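PDB 1O5Z: folylpolyglutamate synthase/dihydrofolate synthase from Thermotoga maritima, which probably catalyses the ATP-dependent addition of L-glutamate to dihydropteroate and to tetrahydrofolyl-polyglutamates in folate biosynthesis. Local coordinates for residues A[370-375]-A[397-402]. Sequence-based numbering, arbitrary orientation.
Sequences RVIVTR and NVEVIE. With SO4 (sulfate ion), chain E.
In the glutamate ligase domain of this Mur ligase relative, a beta-alpha-beta unit pairs Ile-372 and Val-373 with Glu-399 and Val-400 as parallel neighbours. Helix 384-394 makes the crossover, and strand 399-400 is the outermost on its side of the sheet. The backbone of Glu-399 bonds twice to strand 370-373: its N donates to Val-371 O (2.9 Å), and its O accepts from Val-373 N. Ile-401 N continues the ladder to Val-373 O.

On the face of Ile-372, Arg-370 grips the Glu-399 carboxylate side-on. In this salt bridge Arg-370 NE donates to Glu-399 OE2 at 2.7 Å, and Arg-370 NH2 to Glu-399 OE1 at 3.0 Å, both on the syn side. The two planar groups are 24° apart. With CG anti to the backbone N (chi1 -177°), the extended chain brings NE to the carboxylate. Ile-372 CD1 lies over one face of the Arg-370 guanidinium, offset toward its rim. Arg-370 NH1 bonds to Ser-410 O. An alanine in place of Arg-370 would probably leave the Glu-399 carboxylate without this countercharge and Ser-410 O without this donor. Beside this pair, Ile-372 CG2 touches Ile-401 CG1 at 3.7 Å, next to helix 404-409.

On the other face, Val-373 CG2 meets Val-398 CG1 at 3.5 Å, and Val-373 also packs on Leu-387 and Ala-391 of the crossover helix. Beyond the strands, Arg-375 N bonds to Glu-402 O. The hydroxyl of the buried Thr-374 donates from OG1 to Ile-401 O at 2.6 Å, in the carbonyl plane.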
# COMPACT_ATOMS: atom_id res chain seq x y z
N ARG A 370 9.16 -16.57 -22.34
CA ARG A 370 7.83 -16.90 -22.77
C ARG A 370 6.90 -15.79 -22.32
O ARG A 370 7.01 -15.31 -21.17
CB ARG A 370 7.40 -18.21 -22.14
CG ARG A 370 6.04 -18.71 -22.57
CD ARG A 370 5.68 -20.02 -21.93
NE ARG A 370 4.32 -20.43 -22.26
CZ ARG A 370 3.63 -21.30 -21.56
NH1 ARG A 370 4.14 -21.81 -20.46
NH2 ARG A 370 2.39 -21.63 -21.92
N VAL A 371 6.05 -15.36 -23.25
CA VAL A 371 5.15 -14.26 -23.02
C VAL A 371 3.73 -14.71 -23.35
O VAL A 371 3.44 -15.25 -24.42
CB VAL A 371 5.54 -12.98 -23.81
CG1 VAL A 371 4.55 -11.83 -23.55
CG2 VAL A 371 6.97 -12.55 -23.45
N ILE A 372 2.88 -14.53 -22.35
CA ILE A 372 1.49 -14.86 -22.41
C ILE A 372 0.71 -13.59 -22.07
O ILE A 372 0.86 -13.05 -21.01
CB ILE A 372 1.16 -15.93 -21.37
CG1 ILE A 372 2.02 -17.17 -21.57
CG2 ILE A 372 -0.33 -16.24 -21.41
CD1 ILE A 372 1.90 -18.15 -20.42
N VAL A 373 -0.12 -13.14 -23.01
CA VAL A 373 -1.00 -12.03 -22.81
C VAL A 373 -2.30 -12.67 -22.37
O VAL A 373 -2.74 -13.68 -22.92
CB VAL A 373 -1.24 -11.25 -24.14
CG1 VAL A 373 -2.13 -10.04 -23.90
CG2 VAL A 373 0.10 -10.82 -24.76
N THR A 374 -2.94 -12.04 -21.39
CA THR A 374 -4.17 -12.57 -20.82
C THR A 374 -5.15 -11.44 -20.65
O THR A 374 -4.79 -10.28 -20.81
CB THR A 374 -3.84 -13.24 -19.48
OG1 THR A 374 -4.96 -14.01 -19.10
CG2 THR A 374 -3.62 -12.25 -18.35
N ARG A 375 -6.41 -11.76 -20.39
CA ARG A 375 -7.40 -10.69 -20.15
C ARG A 375 -7.48 -10.26 -18.70
O ARG A 375 -7.76 -11.07 -17.85
CB ARG A 375 -8.80 -11.13 -20.52
CG ARG A 375 -8.99 -11.45 -21.90
CD ARG A 375 -10.39 -11.71 -22.19
NE ARG A 375 -11.17 -10.49 -22.09
CZ ARG A 375 -11.51 -9.74 -23.12
NH1 ARG A 375 -11.15 -10.08 -24.35
NH2 ARG A 375 -12.21 -8.64 -22.92
N ASN A 397 7.53 -14.67 -29.26
CA ASN A 397 6.81 -15.54 -28.37
C ASN A 397 5.26 -15.56 -28.52
O ASN A 397 4.62 -16.64 -28.61
CB ASN A 397 7.17 -15.14 -26.88
CG ASN A 397 8.72 -14.87 -26.65
OD1 ASN A 397 9.58 -15.54 -27.22
ND2 ASN A 397 9.04 -13.87 -25.83
N VAL A 398 4.67 -14.37 -28.52
CA VAL A 398 3.34 -14.20 -27.87
C VAL A 398 2.31 -15.36 -27.94
O VAL A 398 1.98 -15.85 -29.02
CB VAL A 398 2.66 -12.92 -28.32
CG1 VAL A 398 1.46 -12.65 -27.44
CG2 VAL A 398 3.66 -11.79 -28.22
N GLU A 399 1.82 -15.76 -26.76
CA GLU A 399 0.64 -16.62 -26.65
C GLU A 399 -0.44 -15.80 -26.02
O GLU A 399 -0.18 -14.85 -25.34
CB GLU A 399 0.86 -17.85 -25.79
CG GLU A 399 2.17 -18.55 -26.06
CD GLU A 399 2.52 -19.59 -25.02
OE1 GLU A 399 1.59 -20.18 -24.43
OE2 GLU A 399 3.73 -19.81 -24.82
N VAL A 400 -1.67 -16.20 -26.29
CA VAL A 400 -2.83 -15.59 -25.70
C VAL A 400 -3.50 -16.66 -24.92
O VAL A 400 -3.96 -17.65 -25.48
CB VAL A 400 -3.80 -15.03 -26.75
CG1 VAL A 400 -4.95 -14.25 -26.06
CG2 VAL A 400 -3.06 -14.14 -27.75
N ILE A 401 -3.54 -16.48 -23.61
CA ILE A 401 -4.35 -17.35 -22.74
C ILE A 401 -5.24 -16.42 -21.97
O ILE A 401 -4.80 -15.71 -21.04
CB ILE A 401 -3.51 -18.20 -21.78
CG1 ILE A 401 -2.47 -19.04 -22.52
CG2 ILE A 401 -4.42 -19.12 -21.00
CD1 ILE A 401 -1.58 -19.85 -21.59
N GLU A 402 -6.49 -16.39 -22.39
CA GLU A 402 -7.40 -15.35 -21.97
C GLU A 402 -7.77 -15.38 -20.48
O GLU A 402 -7.80 -14.34 -19.83
CB GLU A 402 -8.60 -15.36 -22.89
CG GLU A 402 -8.17 -14.87 -24.25
CD GLU A 402 -9.32 -14.28 -25.02
OE1 GLU A 402 -10.43 -14.19 -24.43
OE2 GLU A 402 -9.12 -13.88 -26.21
S SO4 E . -12.32 -6.86 -26.36
O1 SO4 E . -11.14 -6.90 -25.49
O2 SO4 E . -12.33 -8.17 -27.02
O3 SO4 E . -12.07 -5.87 -27.41
O4 SO4 E . -13.48 -6.47 -25.52